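Local coordinates for isomaltose glucohydrolase (Kribbella flavida, PDB 5Z3E), which hydrolyses the alpha-1,6-glucosidic linkage of isomaltose from the non-reducing end, yielding beta-D-glucose and D-glucose inside the cell, at residues 203-208 with 256-261; 263-268 with 303-308. The protein carries 1 engineered substitution. All coordinates share one frame; numbering follows the deposited sequence.

Contact 1: residues 203-208 with 256-261; sequences HRHVST and VKWLGS
The imidazole of His203 lies flat over the pyrrole part of the Trp258 indole in a face-to-face stack, ring centroids 3.7 Å apart and planes 13° from parallel. The His203 CB adds a CH-pi contact over the same five-membered ring. His205 completes an aromatic cluster: its ring plane is turned 87° from that of the Trp258 six-membered ring in an oblique approach, with CE1 3.6 Å from Trp258 CE3, and its NE2 is hydrogen-bonded to the backbone oxygen of His200. The backbones meet in a single beta bridge, Leu259 N giving a 2.9 Å bond to Arg204 O and Val206 N one of 3.1 Å to Lys257 O. In the (alpha/alpha)6 barrel of family GH15 this ties the start of helix 206-220, with His205 at its N-cap, to a loop that reverses in a type II turn from Trp258 to Ser261. Water 1 joins His203 ND1, Arg204 N and Leu259 O, and water 2 links Ser207 N with Lys257 O. On the apolar flank, Leu259 carries CD2 to 4.0 Å from Val206 CG2 and CD1 against the Arg204 side chain, whose NH1 is held by Asp190 O.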
loop_
_atom_site.group_PDB
_atom_site.type_symbol
_atom_site.label_atom_id
_atom_site.label_comp_id
_atom_site.label_asym_id
_atom_site.label_seq_id
_atom_site.Cartn_x
_atom_site.Cartn_y
_atom_site.Cartn_z
ATOM N N HIS A 203 -14.205 -11.901 -3.328
ATOM C CA HIS A 203 -13.832 -11.260 -4.559
ATOM C C HIS A 203 -12.320 -11.190 -4.746
ATOM O O HIS A 203 -11.546 -11.505 -3.846
ATOM C CB HIS A 203 -14.536 -9.879 -4.650
ATOM C CG HIS A 203 -15.949 -9.995 -5.077
ATOM N ND1 HIS A 203 -16.279 -10.597 -6.266
ATOM C CD2 HIS A 203 -17.109 -9.596 -4.496
ATOM C CE1 HIS A 203 -17.596 -10.545 -6.394
ATOM N NE2 HIS A 203 -18.125 -9.961 -5.328
ATOM N N ARG A 204 -11.929 -10.808 -5.966
ATOM C CA ARG A 204 -10.527 -10.639 -6.342
ATOM C C ARG A 204 -10.363 -9.188 -6.741
ATOM O O ARG A 204 -10.941 -8.712 -7.725
ATOM C CB ARG A 204 -10.136 -11.618 -7.434
ATOM C CG ARG A 204 -10.229 -13.052 -6.920
ATOM C CD ARG A 204 -9.702 -14.104 -7.818
ATOM N NE ARG A 204 -10.506 -14.268 -9.013
ATOM C CZ ARG A 204 -10.172 -15.090 -9.985
ATOM N NH1 ARG A 204 -9.070 -15.828 -9.882
ATOM N NH2 ARG A 204 -10.921 -15.185 -11.067
ATOM N N HIS A 205 -9.628 -8.474 -5.907
ATOM C CA HIS A 205 -9.607 -7.020 -5.925
ATOM C C HIS A 205 -8.481 -6.530 -6.803
ATOM O O HIS A 205 -7.353 -6.995 -6.691
ATOM C CB HIS A 205 -9.493 -6.502 -4.491
ATOM C CG HIS A 205 -10.606 -7.012 -3.671
ATOM N ND1 HIS A 205 -11.870 -6.468 -3.744
ATOM C CD2 HIS A 205 -10.641 -8.091 -2.851
ATOM C CE1 HIS A 205 -12.639 -7.198 -2.963
ATOM N NE2 HIS A 205 -11.934 -8.193 -2.415
ATOM N N VAL A 206 -8.761 -5.575 -7.686
ATOM C CA VAL A 206 -7.780 -5.162 -8.672
ATOM C C VAL A 206 -6.564 -4.494 -8.024
ATOM O O VAL A 206 -5.448 -4.727 -8.508
ATOM C CB VAL A 206 -8.458 -4.353 -9.788
ATOM C CG1 VAL A 206 -7.454 -3.757 -10.755
ATOM C CG2 VAL A 206 -9.420 -5.264 -10.545
ATOM N N SER A 207 -6.717 -3.745 -6.934
ATOM C CA SER A 207 -5.541 -3.181 -6.297
ATOM C C SER A 207 -4.746 -4.214 -5.483
ATOM O O SER A 207 -3.578 -3.965 -5.172
ATOM C CB SER A 207 -5.864 -1.962 -5.457
ATOM O OG SER A 207 -6.688 -2.326 -4.372
ATOM N N THR A 208 -5.349 -5.347 -5.149
ATOM C CA THR A 208 -4.614 -6.470 -4.559
ATOM C C THR A 208 -3.824 -7.215 -5.633
ATOM O O THR A 208 -2.620 -7.429 -5.498
ATOM C CB THR A 208 -5.552 -7.399 -3.788
ATOM O OG1 THR A 208 -6.133 -6.648 -2.733
ATOM C CG2 THR A 208 -4.811 -8.612 -3.279
ATOM N N VAL A 256 -11.572 -1.386 -12.533
ATOM C CA VAL A 256 -12.657 -1.492 -11.574
ATOM C C VAL A 256 -12.173 -2.081 -10.266
ATOM O O VAL A 256 -11.099 -2.672 -10.174
ATOM C CB VAL A 256 -13.850 -2.270 -12.143
ATOM C CG1 VAL A 256 -14.466 -1.509 -13.305
ATOM C CG2 VAL A 256 -13.442 -3.671 -12.543
ATOM N N LYS A 257 -13.020 -1.926 -9.253
ATOM C CA LYS A 257 -12.681 -2.238 -7.889
ATOM C C LYS A 257 -12.325 -3.713 -7.681
ATOM O O LYS A 257 -11.316 -4.039 -7.032
ATOM C CB LYS A 257 -13.876 -1.776 -7.069
ATOM C CG LYS A 257 -13.886 -2.081 -5.670
ATOM C CD LYS A 257 -14.957 -1.260 -4.953
ATOM C CE LYS A 257 -15.106 -1.771 -3.635
ATOM N NZ LYS A 257 -14.062 -1.400 -2.801
ATOM N N TRP A 258 -13.138 -4.608 -8.190
ATOM C CA TRP A 258 -12.845 -6.032 -8.162
ATOM C C TRP A 258 -13.277 -6.626 -9.485
ATOM O O TRP A 258 -14.082 -6.067 -10.231
ATOM C CB TRP A 258 -13.457 -6.739 -6.946
ATOM C CG TRP A 258 -14.952 -6.711 -6.778
ATOM C CD1 TRP A 258 -15.887 -7.356 -7.537
ATOM C CD2 TRP A 258 -15.671 -6.101 -5.697
ATOM N NE1 TRP A 258 -17.137 -7.174 -6.994
ATOM C CE2 TRP A 258 -17.029 -6.417 -5.862
ATOM C CE3 TRP A 258 -15.296 -5.345 -4.603
ATOM C CZ2 TRP A 258 -18.012 -5.995 -4.955
ATOM C CZ3 TRP A 258 -16.269 -4.918 -3.717
ATOM C CH2 TRP A 258 -17.606 -5.246 -3.902
ATOM N N LEU A 259 -12.710 -7.787 -9.811
ATOM C CA LEU A 259 -13.071 -8.437 -11.063
ATOM C C LEU A 259 -14.566 -8.615 -11.114
ATOM O O LEU A 259 -15.173 -9.081 -10.130
ATOM C CB LEU A 259 -12.390 -9.800 -11.180
ATOM C CG LEU A 259 -10.863 -9.813 -11.076
ATOM C CD1 LEU A 259 -10.376 -11.222 -11.275
ATOM C CD2 LEU A 259 -10.186 -8.840 -12.056
ATOM N N GLY A 260 -15.193 -8.260 -12.228
ATOM C CA GLY A 260 -16.618 -8.432 -12.363
ATOM C C GLY A 260 -17.471 -7.320 -11.760
ATOM O O GLY A 260 -18.684 -7.498 -11.664
ATOM N N SER A 261 -16.901 -6.211 -11.324
ATOM C CA SER A 261 -17.663 -5.061 -10.853
ATOM C C SER A 261 -17.584 -3.956 -11.879
ATOM O O SER A 261 -16.741 -3.973 -12.781
ATOM C CB SER A 261 -17.057 -4.544 -9.517
ATOM O OG SER A 261 -15.797 -4.007 -9.738
HETATM O O HOH W 1 -14.096 -10.574 -7.951
HETATM O O HOH W 2 -9.189 -2.592 -6.116
#

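Contact 2: residues 263-268 with 303-308; sequences AVDGSL and HRFAAD
Arg304 O receives the backbone N-H of Gly266 in a nearly straight bond of 2.8 Å, the N-H...O angle being 170°, with the donor tilted out of the carbonyl plane. The same oxygen takes a CA-H...O contact from Asp265, whose CA lies 3.4 Å away. Gly266 CA also lies 3.8 Å from His303 O, a buried carbonyl that has no polar partner in the model. With CG anti to the backbone N (chi1 -174°), the Asp265 carboxylate sits alongside Phe305, and OD2 comes to 3.6 Å from Phe305 CD1, the carboxylate and ring planes only 18° apart. That places OD2 3.3 Å from Arg304 O, two acceptors that do not bond; OD2 is instead hydrogen-bonded by Trp197 NE1. Its other oxygen, OD1, accepts from Ser267 N at 2.9 Å and from Ser267 OG at 2.7 Å; the first of these bonds closes an Asx turn within the type I turn from Asp265 to Leu268. A second type I turn, Phe305 to Asp308, follows directly after the Arg304 carbonyl, so that two loops bordering the active site of the (alpha/alpha)6 barrel meet through their backbones. Across this turn Arg304, the residue before it, grips Asp308 side-on, NE to OD2 and NH2 to OD1, an ion pair that would hold the guanidinium in a fixed orientation. Asp308 CB packs over one face of the Phe305 ring. Water 3 accepts from Ala306 N and donates to Val264 O, spanning the two loops.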
loop_
_atom_site.group_PDB
_atom_site.type_symbol
_atom_site.label_atom_id
_atom_site.label_comp_id
_atom_site.label_asym_id
_atom_site.label_seq_id
_atom_site.Cartn_x
_atom_site.Cartn_y
_atom_site.Cartn_z
ATOM N N ALA A 263 -17.774 -0.501 -10.549
ATOM C CA ALA A 263 -17.381 0.699 -9.803
ATOM C C ALA A 263 -15.884 0.792 -9.637
ATOM O O ALA A 263 -15.167 -0.191 -9.780
ATOM C CB ALA A 263 -18.046 0.720 -8.476
ATOM N N VAL A 264 -15.430 1.988 -9.283
ATOM C CA VAL A 264 -14.033 2.210 -8.941
ATOM C C VAL A 264 -13.821 2.224 -7.436
ATOM O O VAL A 264 -14.736 2.292 -6.637
ATOM C CB VAL A 264 -13.454 3.477 -9.611
ATOM C CG1 VAL A 264 -13.446 3.327 -11.112
ATOM C CG2 VAL A 264 -14.140 4.765 -9.176
ATOM N N ASP A 265 -12.553 2.144 -7.049
ATOM C CA ASP A 265 -12.073 2.249 -5.672
ATOM C C ASP A 265 -10.907 3.228 -5.709
ATOM O O ASP A 265 -10.149 3.266 -6.683
ATOM C CB ASP A 265 -11.645 0.873 -5.145
ATOM C CG ASP A 265 -11.266 0.854 -3.679
ATOM O OD1 ASP A 265 -10.105 1.242 -3.364
ATOM O OD2 ASP A 265 -12.101 0.459 -2.842
ATOM N N GLY A 266 -10.728 3.999 -4.639
ATOM C CA GLY A 266 -9.673 4.973 -4.599
ATOM C C GLY A 266 -8.262 4.394 -4.605
ATOM O O GLY A 266 -7.306 5.104 -4.879
ATOM N N SER A 267 -8.123 3.098 -4.312
ATOM C CA SER A 267 -6.828 2.435 -4.399
ATOM C C SER A 267 -6.381 2.160 -5.828
ATOM O O SER A 267 -5.209 1.854 -6.057
ATOM C CB SER A 267 -6.850 1.127 -3.615
ATOM O OG SER A 267 -7.742 0.186 -4.182
ATOM N N LEU A 268 -7.293 2.229 -6.788
ATOM C CA LEU A 268 -6.964 1.778 -8.133
ATOM C C LEU A 268 -5.789 2.487 -8.816
ATOM O O LEU A 268 -5.081 1.838 -9.593
ATOM C CB LEU A 268 -8.184 1.811 -9.050
ATOM C CG LEU A 268 -9.242 0.755 -8.741
ATOM C CD1 LEU A 268 -10.430 0.961 -9.650
ATOM C CD2 LEU A 268 -8.675 -0.655 -8.921
ATOM N N HIS A 303 -12.092 9.684 -1.440
ATOM C CA HIS A 303 -12.809 8.643 -0.734
ATOM C C HIS A 303 -12.343 7.248 -1.179
ATOM O O HIS A 303 -11.813 7.067 -2.279
ATOM C CB HIS A 303 -14.311 8.761 -1.030
ATOM C CG HIS A 303 -14.954 9.997 -0.469
ATOM N ND1 HIS A 303 -15.109 10.175 0.880
ATOM C CD2 HIS A 303 -15.534 11.051 -1.070
ATOM C CE1 HIS A 303 -15.739 11.311 1.102
ATOM N NE2 HIS A 303 -16.032 11.865 -0.056
ATOM N N ARG A 304 -12.597 6.262 -0.337
ATOM C CA ARG A 304 -12.194 4.891 -0.646
ATOM C C ARG A 304 -13.106 4.238 -1.675
ATOM O O ARG A 304 -12.649 3.667 -2.663
ATOM C CB ARG A 304 -12.111 4.038 0.619
ATOM C CG ARG A 304 -11.196 4.610 1.687
ATOM C CD ARG A 304 -10.805 3.639 2.759
ATOM N NE ARG A 304 -11.987 3.175 3.494
ATOM C CZ ARG A 304 -11.959 2.218 4.422
ATOM N NH1 ARG A 304 -10.810 1.649 4.757
ATOM N NH2 ARG A 304 -13.068 1.818 4.990
ATOM N N PHE A 305 -14.426 4.262 -1.429
ATOM C CA PHE A 305 -15.385 3.596 -2.294
ATOM C C PHE A 305 -16.780 4.122 -1.898
ATOM O O PHE A 305 -16.970 4.576 -0.791
ATOM C CB PHE A 305 -15.319 2.008 -2.157
ATOM C CG PHE A 305 -15.361 1.478 -0.735
ATOM C CD1 PHE A 305 -14.214 1.322 -0.025
ATOM C CD2 PHE A 305 -16.581 1.031 -0.137
ATOM C CE1 PHE A 305 -14.233 0.869 1.257
ATOM C CE2 PHE A 305 -16.538 0.562 1.179
ATOM C CZ PHE A 305 -15.418 0.499 1.885
ATOM N N ALA A 306 -17.729 4.024 -2.812
ATOM C CA ALA A 306 -19.040 4.687 -2.633
ATOM C C ALA A 306 -19.814 4.242 -1.366
ATOM O O ALA A 306 -20.469 5.075 -0.778
ATOM C CB ALA A 306 -19.874 4.496 -3.852
ATOM N N ALA A 307 -19.754 2.950 -0.990
ATOM C CA ALA A 307 -20.466 2.434 0.224
ATOM C C ALA A 307 -19.789 2.568 1.546
ATOM O O ALA A 307 -20.261 2.147 2.582
ATOM C CB ALA A 307 -20.796 0.955 -0.013
ATOM N N ASP A 308 -18.635 3.271 1.481
ATOM C CA ASP A 308 -17.827 3.283 2.666
ATOM C C ASP A 308 -18.571 4.013 3.795
ATOM O O ASP A 308 -18.894 5.199 3.646
ATOM C CB ASP A 308 -16.533 3.941 2.292
ATOM C CG ASP A 308 -15.497 3.844 3.375
ATOM O OD1 ASP A 308 -15.670 3.024 4.320
ATOM O OD2 ASP A 308 -14.477 4.549 3.266
HETATM O O HOH W 3 -17.069 3.142 -5.502
#

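How the contacts relate
The two contacts follow in series, contact 1 closing before contact 2 opens, and their centres lie 11 Å apart on the same side of the chain's centre. They share the loop between strand 254-255 and helix 283-296, which meets the start of helix 206-220 in contact 1 and the loop between strands 301-302 and 315-316 in contact 2. Lys257 NZ forms a salt bridge with Asp265 OD2 at 2.7 Å, and Ser207 OG probably hydrogen-bonds Ser267 OG. The shared loop thus joins both contacts beside the active site of the barrel: the side chains of His205 and Asp265 come within about 3 and 5 Å of that of Asp195, the predicted proton acceptor.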